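Long-range contact in Alp7A (PDB 5EC0), which binds ADP and, as a plasmid-borne bacterial actin, probably polymerises into filaments that segregate plasmid DNA: residues Y15-T28 and T100-K112. Residues are numbered along the deposited sequence; the frame is centred on the assembly and turned at random.
Sequences YMNLIDGYFFELPT and TFLAATAYYQALK
Strands 15-19 and 22-27 form an antiparallel hairpin, closed by a type I' turn from Ile19 to Tyr22, and lie across helix 100-112; each strand axis passes 10.3 Å from the helix axis, the first at 47° to its direction. No hydrogen bond joins the segments directly, and aromatic rings carry most of the contact. Near the turn, Ile19 sets CG2 over the centre of the Tyr108 ring, 3.6 Å from its centroid, a CH-pi contact, while CD1 packs on Tyr108 CB. Tyr22 CD2 meets the edge of that same ring, 3.8 Å from Tyr108 CE1. With CG anti to the backbone N (chi1 -178°), Tyr22 reaches out over the last helical turn: Lys112, bent at chi2, lays CE over the middle of one face of its ring, and NZ makes an off-centre cation-pi contact 4.1 Å from the centroid. Leu111 CD2 touches Tyr22 OH at 3.4 Å. One water links the hydroxyls of Tyr22 and Tyr107; another joins Tyr108 OH, with a weak bond to Ile19 O. Replacing Tyr22 by an alanine is likely to leave the Lys112 ammonium without its aromatic partner and open a gap beside Tyr108 CE1. Midway along, Tyr107 directs its edge at the face of Phe24 in a T-shaped pair, planes at 80°. Towards the nucleotide end, Thr100 CG2 lies over the Tyr15 ring, 3.9 Å from its centroid, and Ala104 CB sits 4.2 Å from Leu26 CD1. Tyr15 OH is buried there without a polar partner. Strand 166-179 meets the helix through Leu102, Thr105 and Ala106. A beta-hairpin following the first strand, with a helix packed on its sheet, is characteristic of the N-terminal half of the actin-like ATPase fold; here the Thr28 side chain comes to about 7 Å from the bound ADP.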
loop_
_atom_site.group_PDB
_atom_site.type_symbol
_atom_site.label_atom_id
_atom_site.label_comp_id
_atom_site.label_asym_id
_atom_site.label_seq_id
_atom_site.Cartn_x
_atom_site.Cartn_y
_atom_site.Cartn_z
ATOM N N TYR A 15 -4.207 3.745 2.180
ATOM C CA TYR A 15 -3.650 3.290 3.439
ATOM C C TYR A 15 -4.129 1.852 3.651
ATOM O O TYR A 15 -5.321 1.597 3.552
ATOM C CB TYR A 15 -4.123 4.203 4.586
ATOM C CG TYR A 15 -3.878 3.667 5.977
ATOM C CD1 TYR A 15 -4.754 2.754 6.561
ATOM C CD2 TYR A 15 -2.783 4.087 6.712
ATOM C CE1 TYR A 15 -4.530 2.261 7.835
ATOM C CE2 TYR A 15 -2.557 3.611 8.003
ATOM C CZ TYR A 15 -3.429 2.688 8.549
ATOM O OH TYR A 15 -3.210 2.214 9.812
ATOM N N MET A 16 -3.217 0.921 3.926
ATOM C CA MET A 16 -3.609 -0.469 4.157
ATOM C C MET A 16 -2.889 -0.966 5.376
ATOM O O MET A 16 -1.724 -0.600 5.609
ATOM C CB MET A 16 -3.291 -1.354 2.942
ATOM C CG MET A 16 -3.607 -0.714 1.576
ATOM S SD MET A 16 -3.206 -1.823 0.230
ATOM C CE MET A 16 -1.472 -2.073 0.557
ATOM N N ASN A 17 -3.545 -1.808 6.165
ATOM C CA ASN A 17 -2.829 -2.220 7.347
ATOM C C ASN A 17 -3.310 -3.631 7.739
ATOM O O ASN A 17 -4.456 -4.011 7.486
ATOM C CB ASN A 17 -3.060 -1.184 8.471
ATOM C CG ASN A 17 -4.483 -1.202 8.995
ATOM O OD1 ASN A 17 -4.896 -2.162 9.647
ATOM N ND2 ASN A 17 -5.300 -0.366 8.419
ATOM N N LEU A 18 -2.456 -4.396 8.394
ATOM C CA LEU A 18 -2.915 -5.623 9.017
ATOM C C LEU A 18 -2.765 -5.503 10.527
ATOM O O LEU A 18 -1.679 -5.198 11.040
ATOM C CB LEU A 18 -2.124 -6.831 8.506
ATOM C CG LEU A 18 -2.240 -7.314 7.064
ATOM C CD1 LEU A 18 -1.018 -8.182 6.703
ATOM C CD2 LEU A 18 -3.512 -8.122 6.936
ATOM N N ILE A 19 -3.856 -5.730 11.237
ATOM C CA ILE A 19 -3.838 -5.654 12.690
ATOM C C ILE A 19 -4.206 -7.008 13.241
ATOM O O ILE A 19 -5.335 -7.451 13.079
ATOM C CB ILE A 19 -4.809 -4.590 13.216
ATOM C CG1 ILE A 19 -4.492 -3.232 12.573
ATOM C CG2 ILE A 19 -4.721 -4.503 14.709
ATOM C CD1 ILE A 19 -5.522 -2.164 12.844
ATOM N N ASP A 20 -3.237 -7.639 13.904
ATOM C CA ASP A 20 -3.298 -9.046 14.312
ATOM C C ASP A 20 -3.907 -9.919 13.220
ATOM O O ASP A 20 -4.791 -10.724 13.488
ATOM C CB ASP A 20 -4.076 -9.207 15.624
ATOM C CG ASP A 20 -3.305 -8.680 16.833
ATOM O OD1 ASP A 20 -2.056 -8.637 16.767
ATOM O OD2 ASP A 20 -3.947 -8.309 17.847
ATOM N N GLY A 21 -3.432 -9.736 11.986
ATOM C CA GLY A 21 -3.888 -10.534 10.857
ATOM C C GLY A 21 -5.192 -10.061 10.243
ATOM O O GLY A 21 -5.673 -10.637 9.270
ATOM N N TYR A 22 -5.771 -9.006 10.800
ATOM C CA TYR A 22 -7.000 -8.469 10.245
ATOM C C TYR A 22 -6.716 -7.331 9.266
ATOM O O TYR A 22 -6.088 -6.313 9.614
ATOM C CB TYR A 22 -7.926 -7.992 11.365
ATOM C CG TYR A 22 -9.254 -7.447 10.881
ATOM C CD1 TYR A 22 -10.281 -8.295 10.495
ATOM C CD2 TYR A 22 -9.474 -6.079 10.806
ATOM C CE1 TYR A 22 -11.504 -7.788 10.049
ATOM C CE2 TYR A 22 -10.686 -5.566 10.372
ATOM C CZ TYR A 22 -11.695 -6.422 9.993
ATOM O OH TYR A 22 -12.889 -5.895 9.560
ATOM N N PHE A 23 -7.208 -7.506 8.044
ATOM C CA PHE A 23 -7.043 -6.519 6.981
ATOM C C PHE A 23 -8.198 -5.508 6.840
ATOM O O PHE A 23 -9.377 -5.871 6.874
ATOM C CB PHE A 23 -6.847 -7.235 5.636
ATOM C CG PHE A 23 -6.739 -6.297 4.462
ATOM C CD1 PHE A 23 -5.514 -5.721 4.130
ATOM C CD2 PHE A 23 -7.863 -5.983 3.695
ATOM C CE1 PHE A 23 -5.401 -4.840 3.055
ATOM C CE2 PHE A 23 -7.767 -5.099 2.619
ATOM C CZ PHE A 23 -6.532 -4.528 2.294
ATOM N N PHE A 24 -7.842 -4.233 6.687
ATOM C CA PHE A 24 -8.759 -3.232 6.144
ATOM C C PHE A 24 -7.921 -2.101 5.570
ATOM O O PHE A 24 -6.722 -2.012 5.836
ATOM C CB PHE A 24 -9.762 -2.707 7.200
ATOM C CG PHE A 24 -9.134 -1.898 8.302
ATOM C CD1 PHE A 24 -8.902 -0.537 8.140
ATOM C CD2 PHE A 24 -8.795 -2.490 9.513
ATOM C CE1 PHE A 24 -8.331 0.219 9.161
ATOM C CE2 PHE A 24 -8.238 -1.733 10.545
ATOM C CZ PHE A 24 -8.004 -0.374 10.364
ATOM N N GLU A 25 -8.555 -1.259 4.765
ATOM C CA GLU A 25 -7.874 -0.159 4.106
ATOM C C GLU A 25 -8.782 1.066 4.034
ATOM O O GLU A 25 -9.994 0.961 4.179
ATOM C CB GLU A 25 -7.410 -0.569 2.705
ATOM C CG GLU A 25 -8.456 -1.262 1.854
ATOM C CD GLU A 25 -7.947 -1.587 0.449
ATOM O OE1 GLU A 25 -6.914 -1.027 0.052
ATOM O OE2 GLU A 25 -8.578 -2.402 -0.266
ATOM N N LEU A 26 -8.170 2.222 3.823
ATOM C CA LEU A 26 -8.843 3.513 3.849
ATOM C C LEU A 26 -8.286 4.335 2.726
ATOM O O LEU A 26 -7.097 4.222 2.425
ATOM C CB LEU A 26 -8.595 4.265 5.169
ATOM C CG LEU A 26 -8.931 3.664 6.535
ATOM C CD1 LEU A 26 -8.311 4.508 7.647
ATOM C CD2 LEU A 26 -10.435 3.580 6.697
ATOM N N PRO A 27 -9.123 5.185 2.120
ATOM C CA PRO A 27 -8.610 6.196 1.192
ATOM C C PRO A 27 -7.554 7.046 1.888
ATOM O O PRO A 27 -7.683 7.285 3.089
ATOM C CB PRO A 27 -9.850 7.021 0.840
ATOM C CG PRO A 27 -10.994 6.093 1.070
ATOM C CD PRO A 27 -10.594 5.193 2.204
ATOM N N THR A 28 -6.540 7.493 1.154
ATOM C CA THR A 28 -5.392 8.191 1.750
ATOM C C THR A 28 -5.700 9.622 2.213
ATOM O O THR A 28 -4.999 10.174 3.058
ATOM C CB THR A 28 -4.202 8.207 0.745
ATOM O OG1 THR A 28 -3.795 6.862 0.476
ATOM C CG2 THR A 28 -3.001 8.960 1.293
ATOM N N THR A 100 -3.578 9.403 9.892
ATOM C CA THR A 100 -4.280 8.235 9.375
ATOM C C THR A 100 -4.109 7.017 10.302
ATOM O O THR A 100 -5.079 6.318 10.601
ATOM C CB THR A 100 -3.811 7.886 7.964
ATOM O OG1 THR A 100 -3.807 9.074 7.166
ATOM C CG2 THR A 100 -4.758 6.881 7.328
ATOM N N PHE A 101 -2.888 6.789 10.783
ATOM C CA PHE A 101 -2.622 5.689 11.706
ATOM C C PHE A 101 -3.503 5.762 12.963
ATOM O O PHE A 101 -4.051 4.749 13.406
ATOM C CB PHE A 101 -1.129 5.679 12.078
ATOM C CG PHE A 101 -0.836 5.160 13.454
ATOM C CD1 PHE A 101 -0.839 3.798 13.718
ATOM C CD2 PHE A 101 -0.506 6.045 14.489
ATOM C CE1 PHE A 101 -0.537 3.314 15.003
ATOM C CE2 PHE A 101 -0.196 5.574 15.773
ATOM C CZ PHE A 101 -0.218 4.215 16.031
ATOM N N LEU A 102 -3.645 6.961 13.519
ATOM C CA LEU A 102 -4.415 7.155 14.752
ATOM C C LEU A 102 -5.888 6.834 14.552
ATOM O O LEU A 102 -6.509 6.142 15.369
ATOM C CB LEU A 102 -4.271 8.587 15.262
ATOM C CG LEU A 102 -2.919 9.058 15.780
ATOM C CD1 LEU A 102 -2.990 10.544 16.164
ATOM C CD2 LEU A 102 -2.459 8.204 16.970
ATOM N N ALA A 103 -6.437 7.355 13.461
ATOM C CA ALA A 103 -7.826 7.108 13.080
ATOM C C ALA A 103 -8.061 5.626 12.763
ATOM O O ALA A 103 -9.070 5.047 13.173
ATOM C CB ALA A 103 -8.214 7.985 11.884
ATOM N N ALA A 104 -7.123 5.020 12.038
ATOM C CA ALA A 104 -7.189 3.591 11.745
ATOM C C ALA A 104 -7.244 2.768 13.031
ATOM O O ALA A 104 -8.110 1.908 13.184
ATOM C CB ALA A 104 -5.990 3.150 10.877
ATOM N N THR A 105 -6.315 3.037 13.945
ATOM C CA THR A 105 -6.254 2.311 15.205
ATOM C C THR A 105 -7.561 2.508 16.018
ATOM O O THR A 105 -8.062 1.571 16.630
ATOM C CB THR A 105 -5.048 2.767 16.050
ATOM O OG1 THR A 105 -3.836 2.646 15.289
ATOM C CG2 THR A 105 -4.950 1.937 17.328
ATOM N N ALA A 106 -8.094 3.728 16.026
ATOM C CA ALA A 106 -9.318 4.019 16.764
ATOM C C ALA A 106 -10.499 3.284 16.136
ATOM O O ALA A 106 -11.399 2.799 16.837
ATOM C CB ALA A 106 -9.577 5.513 16.804
ATOM N N TYR A 107 -10.480 3.190 14.810
ATOM C CA TYR A 107 -11.502 2.443 14.095
ATOM C C TYR A 107 -11.483 0.962 14.473
ATOM O O TYR A 107 -12.525 0.356 14.750
ATOM C CB TYR A 107 -11.322 2.582 12.591
ATOM C CG TYR A 107 -12.175 1.594 11.840
ATOM C CD1 TYR A 107 -13.564 1.670 11.889
ATOM C CD2 TYR A 107 -11.597 0.566 11.107
ATOM C CE1 TYR A 107 -14.355 0.761 11.212
ATOM C CE2 TYR A 107 -12.379 -0.346 10.426
ATOM C CZ TYR A 107 -13.760 -0.238 10.486
ATOM O OH TYR A 107 -14.536 -1.146 9.819
ATOM N N TYR A 108 -10.291 0.376 14.472
ATOM C CA TYR A 108 -10.155 -1.032 14.820
ATOM C C TYR A 108 -10.599 -1.265 16.262
ATOM O O TYR A 108 -11.237 -2.278 16.565
ATOM C CB TYR A 108 -8.717 -1.504 14.624
ATOM C CG TYR A 108 -8.506 -2.954 14.983
ATOM C CD1 TYR A 108 -8.732 -3.964 14.044
ATOM C CD2 TYR A 108 -8.064 -3.319 16.250
ATOM C CE1 TYR A 108 -8.528 -5.296 14.360
ATOM C CE2 TYR A 108 -7.868 -4.655 16.584
ATOM C CZ TYR A 108 -8.096 -5.640 15.635
ATOM O OH TYR A 108 -7.889 -6.969 15.961
ATOM N N GLN A 109 -10.273 -0.319 17.146
ATOM C CA GLN A 109 -10.678 -0.429 18.544
ATOM C C GLN A 109 -12.199 -0.413 18.669
ATOM O O GLN A 109 -12.769 -1.188 19.440
ATOM C CB GLN A 109 -10.079 0.696 19.388
ATOM C CG GLN A 109 -10.129 0.433 20.879
ATOM C CD GLN A 109 -11.511 0.663 21.525
ATOM O OE1 GLN A 109 -12.222 1.623 21.203
ATOM N NE2 GLN A 109 -11.884 -0.224 22.444
ATOM N N ALA A 110 -12.848 0.477 17.921
ATOM C CA ALA A 110 -14.307 0.594 17.959
ATOM C C ALA A 110 -14.967 -0.649 17.373
ATOM O O ALA A 110 -15.989 -1.106 17.872
ATOM C CB ALA A 110 -14.767 1.831 17.210
ATOM N N LEU A 111 -14.375 -1.185 16.309
ATOM C CA LEU A 111 -14.909 -2.367 15.641
ATOM C C LEU A 111 -14.788 -3.620 16.501
ATOM O O LEU A 111 -15.765 -4.332 16.688
ATOM C CB LEU A 111 -14.199 -2.594 14.298
ATOM C CG LEU A 111 -14.756 -3.683 13.373
ATOM C CD1 LEU A 111 -16.176 -3.339 12.910
ATOM C CD2 LEU A 111 -13.845 -3.903 12.168
ATOM N N LYS A 112 -13.593 -3.884 17.024
ATOM C CA LYS A 112 -13.318 -5.162 17.682
ATOM C C LYS A 112 -13.222 -5.099 19.208
ATOM O O LYS A 112 -13.089 -6.136 19.850
ATOM C CB LYS A 112 -12.021 -5.763 17.140
ATOM C CG LYS A 112 -11.945 -5.858 15.629
ATOM C CD LYS A 112 -12.810 -6.991 15.081
ATOM C CE LYS A 112 -12.340 -7.398 13.678
ATOM N NZ LYS A 112 -12.950 -8.669 13.165
HETATM O O HOH W 1 -7.863 -9.194 14.324
HETATM O O HOH W 2 -13.244 -3.111 8.551
#